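PDB 3BGK: putative uncharacterized protein from Streptococcus mutans, which probably dehydrates the S-form of hydrated NAD(P)H, using ADP that is turned into AMP, as part of the repair of this damaged cofactor. Local coordinates for residues H236-Q244 against V276-S287; T226-G235 against D267-V276. All blocks are in the same frame, centred on the assembly; numbering follows the deposited sequence.

Contact 1 of 2, residues H236-Q244 against V276-S287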
ATOM      1  N   HIS A 236      14.652 -34.263   1.561  1.00 25.12           N
ATOM      2  CA  HIS A 236      15.576 -33.236   2.041  1.00 25.34           C
ATOM      3  C   HIS A 236      15.758 -32.162   0.971  1.00 25.05           C
ATOM      4  O   HIS A 236      15.921 -32.477  -0.204  1.00 25.00           O
ATOM      5  CB  HIS A 236      16.950 -33.842   2.395  1.00 25.56           C
ATOM      6  CG  HIS A 236      16.897 -34.952   3.404  1.00 26.96           C
ATOM      7  ND1 HIS A 236      16.801 -36.282   3.047  1.00 27.60           N
ATOM      8  CD2 HIS A 236      16.942 -34.932   4.759  1.00 27.97           C
ATOM      9  CE1 HIS A 236      16.781 -37.030   4.135  1.00 27.53           C
ATOM     10  NE2 HIS A 236      16.862 -36.237   5.188  1.00 27.36           N
ATOM     11  N   ILE A 237      15.732 -30.898   1.376  1.00 24.81           N
ATOM     12  CA  ILE A 237      16.106 -29.810   0.468  1.00 24.70           C
ATOM     13  C   ILE A 237      17.533 -29.345   0.760  1.00 24.60           C
ATOM     14  O   ILE A 237      17.896 -29.164   1.926  1.00 24.77           O
ATOM     15  CB  ILE A 237      15.127 -28.607   0.533  1.00 24.57           C
ATOM     16  CG1 ILE A 237      14.928 -28.137   1.983  1.00 24.57           C
ATOM     17  CG2 ILE A 237      13.803 -28.971  -0.119  1.00 24.17           C
ATOM     18  CD1 ILE A 237      14.631 -26.658   2.122  1.00 24.53           C
ATOM     19  N   GLN A 238      18.342 -29.174  -0.286  1.00 24.36           N
ATOM     20  CA  GLN A 238      19.708 -28.666  -0.109  1.00 24.43           C
ATOM     21  C   GLN A 238      19.763 -27.138  -0.199  1.00 23.71           C
ATOM     22  O   GLN A 238      20.614 -26.507   0.438  1.00 23.95           O
ATOM     23  CB  GLN A 238      20.707 -29.301  -1.092  1.00 24.89           C
ATOM     24  CG  GLN A 238      20.880 -30.838  -1.002  1.00 26.94           C
ATOM     25  CD  GLN A 238      21.399 -31.363   0.350  1.00 30.00           C
ATOM     26  OE1 GLN A 238      21.269 -32.558   0.648  1.00 30.72           O
ATOM     27  NE2 GLN A 238      21.988 -30.480   1.163  1.00 30.48           N
ATOM     28  N   VAL A 239      18.853 -26.560  -0.989  1.00 22.65           N
ATOM     29  CA  VAL A 239      18.677 -25.102  -1.094  1.00 21.37           C
ATOM     30  C   VAL A 239      18.232 -24.483   0.236  1.00 20.57           C
ATOM     31  O   VAL A 239      17.702 -25.175   1.111  1.00 20.24           O
ATOM     32  CB  VAL A 239      17.656 -24.708  -2.210  1.00 21.27           C
ATOM     33  CG1 VAL A 239      18.199 -25.041  -3.593  1.00 21.49           C
ATOM     34  CG2 VAL A 239      16.320 -25.380  -1.990  1.00 20.75           C
ATOM     35  N   GLY A 240      18.452 -23.180   0.376  1.00 19.67           N
ATOM     36  CA  GLY A 240      18.112 -22.473   1.608  1.00 18.53           C
ATOM     37  C   GLY A 240      19.332 -21.887   2.288  1.00 17.75           C
ATOM     38  O   GLY A 240      20.443 -22.386   2.120  1.00 17.62           O
ATOM     39  N   GLY A 241      19.125 -20.829   3.064  1.00 17.11           N
ATOM     40  CA  GLY A 241      20.215 -20.206   3.800  1.00 16.23           C
ATOM     41  C   GLY A 241      19.769 -19.333   4.953  1.00 15.66           C
ATOM     42  O   GLY A 241      18.571 -19.225   5.223  1.00 15.68           O
ATOM     43  N   PRO A 242      20.740 -18.699   5.640  1.00 15.15           N
ATOM     44  CA  PRO A 242      20.512 -17.893   6.846  1.00 14.85           C
ATOM     45  C   PRO A 242      19.747 -16.596   6.587  1.00 14.55           C
ATOM     46  O   PRO A 242      19.194 -16.017   7.518  1.00 14.78           O
ATOM     47  CB  PRO A 242      21.932 -17.590   7.337  1.00 14.85           C
ATOM     48  CG  PRO A 242      22.775 -17.669   6.121  1.00 14.91           C
ATOM     49  CD  PRO A 242      22.165 -18.738   5.267  1.00 14.94           C
ATOM     50  N   TYR A 243      19.725 -16.158   5.334  1.00 14.37           N
ATOM     51  CA  TYR A 243      18.962 -14.982   4.898  1.00 14.24           C
ATOM     52  C   TYR A 243      17.443 -15.217   5.004  1.00 14.08           C
ATOM     53  O   TYR A 243      16.639 -14.293   4.826  1.00 13.87           O
ATOM     54  CB  TYR A 243      19.355 -14.615   3.459  1.00 14.08           C
ATOM     55  CG  TYR A 243      19.615 -15.828   2.591  1.00 14.15           C
ATOM     56  CD1 TYR A 243      20.912 -16.329   2.431  1.00 14.39           C
ATOM     57  CD2 TYR A 243      18.565 -16.495   1.957  1.00 13.80           C
ATOM     58  CE1 TYR A 243      21.159 -17.452   1.649  1.00 13.25           C
ATOM     59  CE2 TYR A 243      18.800 -17.618   1.178  1.00 13.78           C
ATOM     60  CZ  TYR A 243      20.100 -18.088   1.028  1.00 14.30           C
ATOM     61  OH  TYR A 243      20.340 -19.196   0.250  1.00 14.90           O
ATOM     62  N   GLN A 244      17.068 -16.458   5.296  1.00 13.83           N
ATOM     63  CA  GLN A 244      15.672 -16.826   5.470  1.00 13.81           C
ATOM     64  C   GLN A 244      15.218 -16.737   6.920  1.00 13.68           C
ATOM     65  O   GLN A 244      14.022 -16.864   7.208  1.00 13.84           O
ATOM     66  CB  GLN A 244      15.438 -18.240   4.956  1.00 13.84           C
ATOM     67  CG  GLN A 244      15.198 -18.314   3.468  1.00 14.47           C
ATOM     68  CD  GLN A 244      15.029 -19.731   2.993  1.00 15.03           C
ATOM     69  OE1 GLN A 244      13.913 -20.176   2.721  1.00 15.82           O
ATOM     70  NE2 GLN A 244      16.134 -20.460   2.908  1.00 14.70           N
ATOM     71  N   VAL A 276       7.782 -26.657  -1.030  1.00 11.58           N
ATOM     72  CA  VAL A 276       8.858 -26.452  -0.066  1.00 11.34           C
ATOM     73  C   VAL A 276      10.186 -26.142  -0.756  1.00 11.39           C
ATOM     74  O   VAL A 276      10.921 -25.256  -0.306  1.00 11.71           O
ATOM     75  CB  VAL A 276       9.005 -27.651   0.899  1.00 11.38           C
ATOM     76  CG1 VAL A 276      10.206 -27.468   1.842  1.00 11.67           C
ATOM     77  CG2 VAL A 276       7.731 -27.829   1.707  1.00 11.38           C
ATOM     78  N   PHE A 277      10.485 -26.844  -1.849  1.00 11.12           N
ATOM     79  CA  PHE A 277      11.728 -26.586  -2.581  1.00 10.91           C
ATOM     80  C   PHE A 277      11.753 -25.177  -3.162  1.00 10.92           C
ATOM     81  O   PHE A 277      12.740 -24.456  -3.005  1.00 11.29           O
ATOM     82  CB  PHE A 277      11.974 -27.610  -3.699  1.00 10.89           C
ATOM     83  CG  PHE A 277      13.108 -27.226  -4.633  1.00 11.18           C
ATOM     84  CD1 PHE A 277      14.433 -27.494  -4.293  1.00 10.61           C
ATOM     85  CD2 PHE A 277      12.850 -26.570  -5.837  1.00 10.71           C
ATOM     86  CE1 PHE A 277      15.478 -27.126  -5.142  1.00  9.50           C
ATOM     87  CE2 PHE A 277      13.891 -26.200  -6.687  1.00 10.38           C
ATOM     88  CZ  PHE A 277      15.205 -26.478  -6.337  1.00  9.72           C
ATOM     89  N   LEU A 278      10.673 -24.795  -3.838  1.00 10.60           N
ATOM     90  CA  LEU A 278      10.627 -23.527  -4.552  1.00 10.28           C
ATOM     91  C   LEU A 278      10.747 -22.312  -3.630  1.00 10.17           C
ATOM     92  O   LEU A 278      11.421 -21.341  -3.952  1.00 10.15           O
ATOM     93  CB  LEU A 278       9.362 -23.446  -5.414  1.00  9.94           C
ATOM     94  CG  LEU A 278       9.429 -22.439  -6.561  1.00  8.73           C
ATOM     95  CD1 LEU A 278      10.551 -22.786  -7.518  1.00  7.65           C
ATOM     96  CD2 LEU A 278       8.107 -22.413  -7.273  1.00  8.46           C
ATOM     97  N   HIS A 279      10.080 -22.388  -2.489  1.00 10.43           N
ATOM     98  CA  HIS A 279      10.186 -21.405  -1.419  1.00 10.43           C
ATOM     99  C   HIS A 279      11.659 -21.057  -1.136  1.00 10.94           C
ATOM    100  O   HIS A 279      12.061 -19.891  -1.261  1.00 11.02           O
ATOM    101  CB  HIS A 279       9.464 -21.977  -0.192  1.00 10.05           C
ATOM    102  CG  HIS A 279       9.629 -21.183   1.064  1.00 10.00           C
ATOM    103  ND1 HIS A 279      10.630 -21.438   1.979  1.00  9.59           N
ATOM    104  CD2 HIS A 279       8.892 -20.175   1.586  1.00  9.50           C
ATOM    105  CE1 HIS A 279      10.513 -20.607   2.999  1.00  9.06           C
ATOM    106  NE2 HIS A 279       9.461 -19.838   2.789  1.00  8.90           N
ATOM    107  N   SER A 280      12.465 -22.068  -0.800  1.00 11.40           N
ATOM    108  CA  SER A 280      13.900 -21.871  -0.517  1.00 11.97           C
ATOM    109  C   SER A 280      14.739 -21.563  -1.755  1.00 12.26           C
ATOM    110  O   SER A 280      15.716 -20.803  -1.680  1.00 12.60           O
ATOM    111  CB  SER A 280      14.491 -23.073   0.228  1.00 11.82           C
ATOM    112  OG  SER A 280      14.171 -23.018   1.607  1.00 12.60           O
ATOM    113  N   TYR A 281      14.366 -22.160  -2.885  1.00 12.33           N
ATOM    114  CA  TYR A 281      15.048 -21.916  -4.154  1.00 12.47           C
ATOM    115  C   TYR A 281      14.966 -20.447  -4.551  1.00 12.51           C
ATOM    116  O   TYR A 281      15.954 -19.875  -5.009  1.00 12.64           O
ATOM    117  CB  TYR A 281      14.462 -22.807  -5.249  1.00 12.72           C
ATOM    118  CG  TYR A 281      14.958 -22.524  -6.647  1.00 12.62           C
ATOM    119  CD1 TYR A 281      16.124 -23.110  -7.124  1.00 13.40           C
ATOM    120  CD2 TYR A 281      14.243 -21.691  -7.502  1.00 12.88           C
ATOM    121  CE1 TYR A 281      16.580 -22.857  -8.415  1.00 13.36           C
ATOM    122  CE2 TYR A 281      14.686 -21.434  -8.784  1.00 12.60           C
ATOM    123  CZ  TYR A 281      15.854 -22.022  -9.237  1.00 12.92           C
ATOM    124  OH  TYR A 281      16.292 -21.772 -10.522  1.00 13.51           O
ATOM    125  N   ILE A 282      13.789 -19.847  -4.376  1.00 12.65           N
ATOM    126  CA  ILE A 282      13.596 -18.421  -4.658  1.00 12.74           C
ATOM    127  C   ILE A 282      14.437 -17.569  -3.694  1.00 13.08           C
ATOM    128  O   ILE A 282      15.121 -16.628  -4.115  1.00 13.18           O
ATOM    129  CB  ILE A 282      12.090 -18.025  -4.633  1.00 12.49           C
ATOM    130  CG1 ILE A 282      11.362 -18.649  -5.830  1.00 11.94           C
ATOM    131  CG2 ILE A 282      11.923 -16.509  -4.637  1.00 11.83           C
ATOM    132  CD1 ILE A 282       9.843 -18.726  -5.690  1.00 10.56           C
ATOM    133  N   ALA A 283      14.404 -17.932  -2.413  1.00 13.46           N
ATOM    134  CA  ALA A 283      15.190 -17.263  -1.382  1.00 14.00           C
ATOM    135  C   ALA A 283      16.679 -17.294  -1.724  1.00 14.58           C
ATOM    136  O   ALA A 283      17.379 -16.289  -1.542  1.00 14.42           O
ATOM    137  CB  ALA A 283      14.933 -17.891  -0.014  1.00 13.60           C
ATOM    138  N   ASP A 284      17.145 -18.441  -2.235  1.00 15.40           N
ATOM    139  CA  ASP A 284      18.526 -18.590  -2.717  1.00 16.17           C
ATOM    140  C   ASP A 284      18.849 -17.631  -3.852  1.00 16.04           C
ATOM    141  O   ASP A 284      19.923 -17.038  -3.860  1.00 16.36           O
ATOM    142  CB  ASP A 284      18.834 -20.035  -3.143  1.00 16.66           C
ATOM    143  CG  ASP A 284      19.287 -20.910  -1.975  1.00 18.59           C
ATOM    144  OD1 ASP A 284      18.810 -20.692  -0.837  1.00 21.01           O
ATOM    145  OD2 ASP A 284      20.122 -21.818  -2.186  1.00 20.17           O
ATOM    146  N   GLN A 285      17.931 -17.477  -4.800  1.00 16.10           N
ATOM    147  CA  GLN A 285      18.127 -16.525  -5.903  1.00 16.45           C
ATOM    148  C   GLN A 285      18.172 -15.078  -5.432  1.00 16.47           C
ATOM    149  O   GLN A 285      19.035 -14.310  -5.865  1.00 16.45           O
ATOM    150  CB  GLN A 285      17.039 -16.674  -6.957  1.00 16.47           C
ATOM    151  CG  GLN A 285      17.360 -17.701  -8.012  1.00 17.55           C
ATOM    152  CD  GLN A 285      16.243 -17.872  -9.010  1.00 19.10           C
ATOM    153  OE1 GLN A 285      15.323 -17.048  -9.102  1.00 19.86           O
ATOM    154  NE2 GLN A 285      16.313 -18.948  -9.775  1.00 20.37           N
ATOM    155  N   LEU A 286      17.248 -14.721  -4.540  1.00 16.32           N
ATOM    156  CA  LEU A 286      17.173 -13.369  -3.988  1.00 16.34           C
ATOM    157  C   LEU A 286      18.342 -13.022  -3.054  1.00 16.46           C
ATOM    158  O   LEU A 286      18.629 -11.838  -2.833  1.00 16.62           O
ATOM    159  CB  LEU A 286      15.828 -13.140  -3.272  1.00 16.10           C
ATOM    160  CG  LEU A 286      14.580 -13.002  -4.150  1.00 15.38           C
ATOM    161  CD1 LEU A 286      13.318 -12.960  -3.312  1.00 14.01           C
ATOM    162  CD2 LEU A 286      14.673 -11.771  -5.057  1.00 14.69           C
ATOM    163  N   SER A 287      19.010 -14.049  -2.530  1.00 16.40           N
ATOM    164  CA  SER A 287      20.115 -13.879  -1.581  1.00 16.47           C
ATOM    165  C   SER A 287      21.376 -13.276  -2.191  1.00 16.53           C
ATOM    166  O   SER A 287      22.162 -12.626  -1.490  1.00 16.65           O
ATOM    167  CB  SER A 287      20.469 -15.209  -0.914  1.00 16.49           C
ATOM    168  OG  SER A 287      21.104 -16.103  -1.818  1.00 16.40           O
TER

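Contact 2 of 2, residues T226-G235 against D267-V276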
ATOM      1  N   THR A 226      14.546 -27.829   6.441  1.00 30.46           N
ATOM      2  CA  THR A 226      13.197 -28.392   6.401  1.00 29.96           C
ATOM      3  C   THR A 226      13.202 -29.758   5.709  1.00 29.42           C
ATOM      4  O   THR A 226      13.876 -29.946   4.695  1.00 29.32           O
ATOM      5  CB  THR A 226      12.215 -27.438   5.675  1.00 30.06           C
ATOM      6  OG1 THR A 226      12.355 -26.110   6.199  1.00 30.60           O
ATOM      7  CG2 THR A 226      10.775 -27.894   5.851  1.00 29.86           C
ATOM      8  N   LYS A 227      12.468 -30.705   6.288  1.00 28.77           N
ATOM      9  CA  LYS A 227      12.308 -32.038   5.716  1.00 28.17           C
ATOM     10  C   LYS A 227      10.832 -32.338   5.581  1.00 27.55           C
ATOM     11  O   LYS A 227      10.024 -31.871   6.385  1.00 27.45           O
ATOM     12  CB  LYS A 227      12.960 -33.105   6.599  1.00 28.35           C
ATOM     13  CG  LYS A 227      14.441 -32.897   6.854  1.00 29.37           C
ATOM     14  CD  LYS A 227      15.019 -34.032   7.674  1.00 30.80           C
ATOM     15  CE  LYS A 227      16.311 -33.612   8.355  1.00 32.07           C
ATOM     16  NZ  LYS A 227      17.321 -33.104   7.376  1.00 33.53           N
ATOM     17  N   ILE A 228      10.489 -33.125   4.566  1.00 26.91           N
ATOM     18  CA  ILE A 228       9.103 -33.501   4.303  1.00 26.47           C
ATOM     19  C   ILE A 228       8.904 -35.001   4.572  1.00 26.07           C
ATOM     20  O   ILE A 228       9.586 -35.849   3.996  1.00 25.71           O
ATOM     21  CB  ILE A 228       8.652 -33.121   2.858  1.00 26.45           C
ATOM     22  CG1 ILE A 228       9.118 -31.712   2.479  1.00 26.77           C
ATOM     23  CG2 ILE A 228       7.145 -33.178   2.725  1.00 26.10           C
ATOM     24  CD1 ILE A 228      10.506 -31.654   1.842  1.00 27.69           C
ATOM     25  N   TYR A 229       7.970 -35.308   5.466  1.00 25.69           N
ATOM     26  CA  TYR A 229       7.696 -36.679   5.868  1.00 25.37           C
ATOM     27  C   TYR A 229       6.305 -37.127   5.417  1.00 25.19           C
ATOM     28  O   TYR A 229       5.329 -36.393   5.581  1.00 25.17           O
ATOM     29  CB  TYR A 229       7.754 -36.805   7.389  1.00 25.22           C
ATOM     30  CG  TYR A 229       9.084 -36.526   8.044  1.00 25.48           C
ATOM     31  CD1 TYR A 229       9.470 -35.222   8.380  1.00 25.14           C
ATOM     32  CD2 TYR A 229       9.941 -37.571   8.384  1.00 25.73           C
ATOM     33  CE1 TYR A 229      10.686 -34.969   9.008  1.00 24.48           C
ATOM     34  CE2 TYR A 229      11.160 -37.328   9.013  1.00 25.27           C
ATOM     35  CZ  TYR A 229      11.523 -36.031   9.322  1.00 25.06           C
ATOM     36  OH  TYR A 229      12.730 -35.809   9.946  1.00 25.43           O
ATOM     37  N   GLN A 230       6.230 -38.334   4.856  1.00 24.96           N
ATOM     38  CA  GLN A 230       4.966 -39.054   4.665  1.00 24.74           C
ATOM     39  C   GLN A 230       5.245 -40.552   4.624  1.00 24.81           C
ATOM     40  O   GLN A 230       6.024 -41.019   3.792  1.00 24.66           O
ATOM     41  CB  GLN A 230       4.235 -38.632   3.386  1.00 24.44           C
ATOM     42  CG  GLN A 230       2.841 -39.245   3.268  1.00 23.54           C
ATOM     43  CD  GLN A 230       2.314 -39.306   1.844  1.00 22.58           C
ATOM     44  OE1 GLN A 230       3.047 -39.622   0.907  1.00 22.68           O
ATOM     45  NE2 GLN A 230       1.031 -39.018   1.680  1.00 21.71           N
ATOM     46  N   GLY A 231       4.605 -41.291   5.528  1.00 25.02           N
ATOM     47  CA  GLY A 231       4.828 -42.727   5.660  1.00 25.24           C
ATOM     48  C   GLY A 231       6.289 -43.028   5.927  1.00 25.58           C
ATOM     49  O   GLY A 231       6.835 -42.636   6.960  1.00 25.46           O
ATOM     50  N   GLN A 232       6.921 -43.708   4.975  1.00 25.98           N
ATOM     51  CA  GLN A 232       8.334 -44.080   5.079  1.00 26.43           C
ATOM     52  C   GLN A 232       9.220 -43.215   4.177  1.00 26.26           C
ATOM     53  O   GLN A 232      10.373 -43.560   3.915  1.00 26.30           O
ATOM     54  CB  GLN A 232       8.522 -45.574   4.761  1.00 26.55           C
ATOM     55  CG  GLN A 232       7.881 -46.534   5.778  1.00 27.70           C
ATOM     56  CD  GLN A 232       8.495 -46.429   7.174  1.00 29.50           C
ATOM     57  OE1 GLN A 232       7.777 -46.403   8.179  1.00 30.02           O
ATOM     58  NE2 GLN A 232       9.825 -46.361   7.241  1.00 29.57           N
ATOM     59  N   LYS A 233       8.677 -42.091   3.714  1.00 26.09           N
ATOM     60  CA  LYS A 233       9.400 -41.184   2.822  1.00 25.80           C
ATOM     61  C   LYS A 233       9.922 -39.967   3.581  1.00 25.55           C
ATOM     62  O   LYS A 233       9.204 -39.371   4.387  1.00 25.43           O
ATOM     63  CB  LYS A 233       8.506 -40.730   1.662  1.00 25.88           C
ATOM     64  CG  LYS A 233       7.957 -41.863   0.798  1.00 26.54           C
ATOM     65  CD  LYS A 233       7.345 -41.346  -0.504  1.00 27.68           C
ATOM     66  CE  LYS A 233       5.860 -41.018  -0.360  1.00 28.40           C
ATOM     67  NZ  LYS A 233       5.257 -40.598  -1.670  1.00 29.28           N
ATOM     68  N   ILE A 234      11.180 -39.617   3.331  1.00 25.24           N
ATOM     69  CA  ILE A 234      11.756 -38.385   3.858  1.00 25.00           C
ATOM     70  C   ILE A 234      12.434 -37.623   2.726  1.00 24.88           C
ATOM     71  O   ILE A 234      13.318 -38.151   2.055  1.00 24.95           O
ATOM     72  CB  ILE A 234      12.760 -38.636   5.013  1.00 25.13           C
ATOM     73  CG1 ILE A 234      12.151 -39.554   6.083  1.00 25.12           C
ATOM     74  CG2 ILE A 234      13.210 -37.306   5.638  1.00 24.70           C
ATOM     75  CD1 ILE A 234      13.177 -40.226   6.989  1.00 24.85           C
ATOM     76  N   GLY A 235      12.004 -36.383   2.518  1.00 24.73           N
ATOM     77  CA  GLY A 235      12.584 -35.520   1.498  1.00 24.75           C
ATOM     78  C   GLY A 235      13.460 -34.455   2.118  1.00 24.89           C
ATOM     79  O   GLY A 235      13.070 -33.827   3.096  1.00 24.90           O
ATOM     80  N   ASP A 267       0.611 -36.852  -7.005  1.00 23.02           N
ATOM     81  CA  ASP A 267       1.083 -37.265  -5.675  1.00 22.95           C
ATOM     82  C   ASP A 267       1.239 -36.085  -4.712  1.00 22.58           C
ATOM     83  O   ASP A 267       2.035 -35.169  -4.952  1.00 22.51           O
ATOM     84  CB  ASP A 267       2.395 -38.049  -5.775  1.00 23.32           C
ATOM     85  CG  ASP A 267       2.775 -38.720  -4.463  1.00 24.56           C
ATOM     86  OD1 ASP A 267       1.863 -39.105  -3.693  1.00 25.67           O
ATOM     87  OD2 ASP A 267       3.992 -38.868  -4.205  1.00 26.60           O
ATOM     88  N   ARG A 268       0.473 -36.121  -3.623  1.00 22.01           N
ATOM     89  CA  ARG A 268       0.409 -35.001  -2.687  1.00 21.58           C
ATOM     90  C   ARG A 268       1.721 -34.744  -1.924  1.00 20.99           C
ATOM     91  O   ARG A 268       2.033 -33.592  -1.599  1.00 21.17           O
ATOM     92  CB  ARG A 268      -0.774 -35.169  -1.731  1.00 21.70           C
ATOM     93  CG  ARG A 268      -1.225 -33.865  -1.053  1.00 23.04           C
ATOM     94  CD  ARG A 268      -2.569 -34.013  -0.334  1.00 24.80           C
ATOM     95  NE  ARG A 268      -2.636 -35.233   0.478  1.00 27.02           N
ATOM     96  CZ  ARG A 268      -3.323 -36.328   0.152  1.00 27.24           C
ATOM     97  NH1 ARG A 268      -4.029 -36.372  -0.974  1.00 27.70           N
ATOM     98  NH2 ARG A 268      -3.309 -37.382   0.959  1.00 27.37           N
ATOM     99  N   PHE A 269       2.483 -35.801  -1.650  1.00 20.03           N
ATOM    100  CA  PHE A 269       3.803 -35.652  -1.038  1.00 19.18           C
ATOM    101  C   PHE A 269       4.761 -34.864  -1.935  1.00 18.67           C
ATOM    102  O   PHE A 269       5.487 -33.992  -1.457  1.00 18.53           O
ATOM    103  CB  PHE A 269       4.420 -37.014  -0.689  1.00 19.23           C
ATOM    104  CG  PHE A 269       5.871 -36.934  -0.275  1.00 18.88           C
ATOM    105  CD1 PHE A 269       6.218 -36.752   1.061  1.00 18.74           C
ATOM    106  CD2 PHE A 269       6.886 -37.030  -1.223  1.00 18.83           C
ATOM    107  CE1 PHE A 269       7.551 -36.672   1.444  1.00 19.11           C
ATOM    108  CE2 PHE A 269       8.223 -36.948  -0.852  1.00 19.03           C
ATOM    109  CZ  PHE A 269       8.556 -36.770   0.488  1.00 19.55           C
ATOM    110  N   GLU A 270       4.770 -35.178  -3.225  1.00 17.97           N
ATOM    111  CA  GLU A 270       5.692 -34.523  -4.145  1.00 17.70           C
ATOM    112  C   GLU A 270       5.274 -33.080  -4.422  1.00 17.27           C
ATOM    113  O   GLU A 270       6.127 -32.198  -4.599  1.00 16.97           O
ATOM    114  CB  GLU A 270       5.828 -35.324  -5.438  1.00 17.86           C
ATOM    115  CG  GLU A 270       6.375 -36.744  -5.224  1.00 18.84           C
ATOM    116  CD  GLU A 270       6.828 -37.412  -6.516  1.00 20.42           C
ATOM    117  OE1 GLU A 270       6.154 -37.234  -7.565  1.00 20.83           O
ATOM    118  OE2 GLU A 270       7.864 -38.115  -6.479  1.00 19.94           O
ATOM    119  N   VAL A 271       3.958 -32.853  -4.434  1.00 16.60           N
ATOM    120  CA  VAL A 271       3.373 -31.526  -4.632  1.00 15.72           C
ATOM    121  C   VAL A 271       3.766 -30.580  -3.497  1.00 15.13           C
ATOM    122  O   VAL A 271       4.208 -29.456  -3.742  1.00 15.00           O
ATOM    123  CB  VAL A 271       1.822 -31.592  -4.785  1.00 15.62           C
ATOM    124  CG1 VAL A 271       1.207 -30.205  -4.668  1.00 15.87           C
ATOM    125  CG2 VAL A 271       1.443 -32.215  -6.112  1.00 14.69           C
ATOM    126  N   ALA A 272       3.610 -31.045  -2.261  1.00 14.41           N
ATOM    127  CA  ALA A 272       4.022 -30.277  -1.092  1.00 13.64           C
ATOM    128  C   ALA A 272       5.542 -30.122  -1.054  1.00 13.26           C
ATOM    129  O   ALA A 272       6.050 -29.057  -0.697  1.00 13.20           O
ATOM    130  CB  ALA A 272       3.514 -30.931   0.180  1.00 13.57           C
ATOM    131  N   ALA A 273       6.258 -31.179  -1.438  1.00 12.69           N
ATOM    132  CA  ALA A 273       7.719 -31.144  -1.502  1.00 12.19           C
ATOM    133  C   ALA A 273       8.205 -30.069  -2.466  1.00 11.78           C
ATOM    134  O   ALA A 273       9.091 -29.283  -2.125  1.00 11.68           O
ATOM    135  CB  ALA A 273       8.284 -32.506  -1.889  1.00 12.19           C
ATOM    136  N   ALA A 274       7.618 -30.039  -3.663  1.00 11.49           N
ATOM    137  CA  ALA A 274       7.925 -29.010  -4.659  1.00 11.37           C
ATOM    138  C   ALA A 274       7.702 -27.589  -4.103  1.00 11.48           C
ATOM    139  O   ALA A 274       8.579 -26.728  -4.217  1.00 11.66           O
ATOM    140  CB  ALA A 274       7.124 -29.236  -5.930  1.00 10.97           C
ATOM    141  N   ALA A 275       6.548 -27.359  -3.482  1.00 11.35           N
ATOM    142  CA  ALA A 275       6.258 -26.083  -2.841  1.00 11.53           C
ATOM    143  C   ALA A 275       7.378 -25.703  -1.869  1.00 11.69           C
ATOM    144  O   ALA A 275       7.884 -24.575  -1.903  1.00 12.02           O
ATOM    145  CB  ALA A 275       4.917 -26.138  -2.126  1.00 11.44           C
ATOM    146  N   VAL A 276       7.782 -26.657  -1.030  1.00 11.58           N
ATOM    147  CA  VAL A 276       8.858 -26.452  -0.066  1.00 11.34           C
ATOM    148  C   VAL A 276      10.186 -26.142  -0.756  1.00 11.39           C
ATOM    149  O   VAL A 276      10.921 -25.256  -0.306  1.00 11.71           O
ATOM    150  CB  VAL A 276       9.005 -27.651   0.899  1.00 11.38           C
ATOM    151  CG1 VAL A 276      10.206 -27.468   1.842  1.00 11.67           C
ATOM    152  CG2 VAL A 276       7.731 -27.829   1.707  1.00 11.38           C
TER

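Contact 1 of 2, residues H236-Q244 against V276-S287
With chi1 at 37°, Tyr243 sets its ring between its own backbone N and carbonyl carbon, and from there the ring reaches back to Asp284 and Ser287 on helix 268-287. Asp284 answers by swinging its carboxylate off the helix toward the loop. Ring and carboxylate planes stand 72° apart, and Asp284 OD1 lies in the plane of the ring at its hydroxyl edge, where Tyr243 OH is modelled as donating to it, at a separation (2.4 Å) too short to be taken literally. The same oxygen takes a bond from Gly240 N at 2.8 Å, which arrives from above the carboxylate plane and is bent (131°), while Asp284 OD2 receives a weaker one from that N-H. Ser287 CB sits 3.3 Å from the Tyr243 ring centroid, almost on the ring normal, a CH-pi contact; Gly241 CA, from the same segment, lies against the opposite face near its rim.

Toward strand 233-237 the contact turns apolar. Val239 CG2 drops between Phe277 CD1 and Ser280 CB, 3.7 Å from each, and Ile237 CG2 meets the edge of the Phe277 ring. Between the two zones, Gln244 CG rests 3.5 Å from Ala283 CB. Pro242 O accepts a hydrogen bond from Arg49 of the second subunit. One helix carboxylate thus pins the connection leaving the hairpin to the second half of helix 268-287: the Gly240 N-H is consistent with an ionised Asp284, and the phenol of the 3-10 turn adds a second donor if its modelled bond is real.

Contact 2 of 2, residues T226-G235 against D267-V276
The Phe269 ring has Lys233 over one face, with CB 4.1 Å above the plane and offset toward the rim and CE on the same ring face, while its edge is turned to the hairpin backbone: Ile228 O lies in the ring plane, 3.4 Å from Phe269 CE1, and Gly235 N is also near that plane. The Gln230 amide runs past in the opposite direction, its plane only 15° from that of the ring, and Gln230 OE1 comes to 3.4 Å from Phe269 CB; its NE2 is held by Glu216 O. Beyond the ring, the bend at chi3 (-90°) helps carry Lys233 NZ to Asp267 OD2, a salt bridge of 3.3 Å at the start of the helix.

Further along, Ile228 CG2 packs on Phe269 CE1 at 3.7 Å, and its other branch meets Val276 tip to tip, with Ile228 CD1 4.2 Å from Val276 CG1. Thr226, predicted to bind AMP, touches Val276 through CG2.

Strand 227-230 and helix 268-276 run antiparallel (170°), their axes 9.3 Å apart, so the helix lies along the hairpin. Helix 39-45 packs against this helix at Glu270 and Ala274; across the sheet Tyr229 packs on helix 203-210, leaving the hairpin between helices, as in a three-layer alpha/beta/alpha sandwich.

In the fold
Both contacts lean on strand 233-237 and helix 268-287, and Val276 belongs to each. Contact 2 is the buried one, where the hairpin next to the edge strand 36-37 packs on the first half of the helix; its chemistry is mostly aromatic and aliphatic, with charge confined to the turn end. Contact 1 is partly buried and takes over where the strand gives way to loop, so polar bonds to a carboxylate join the apolar packing, and a second subunit comes within reach. The two touch directly where Ile237 CG1 lies 3.4 Å from Thr226 O, close to the predicted AMP site, whose Gly250 lies near His279 of contact 1.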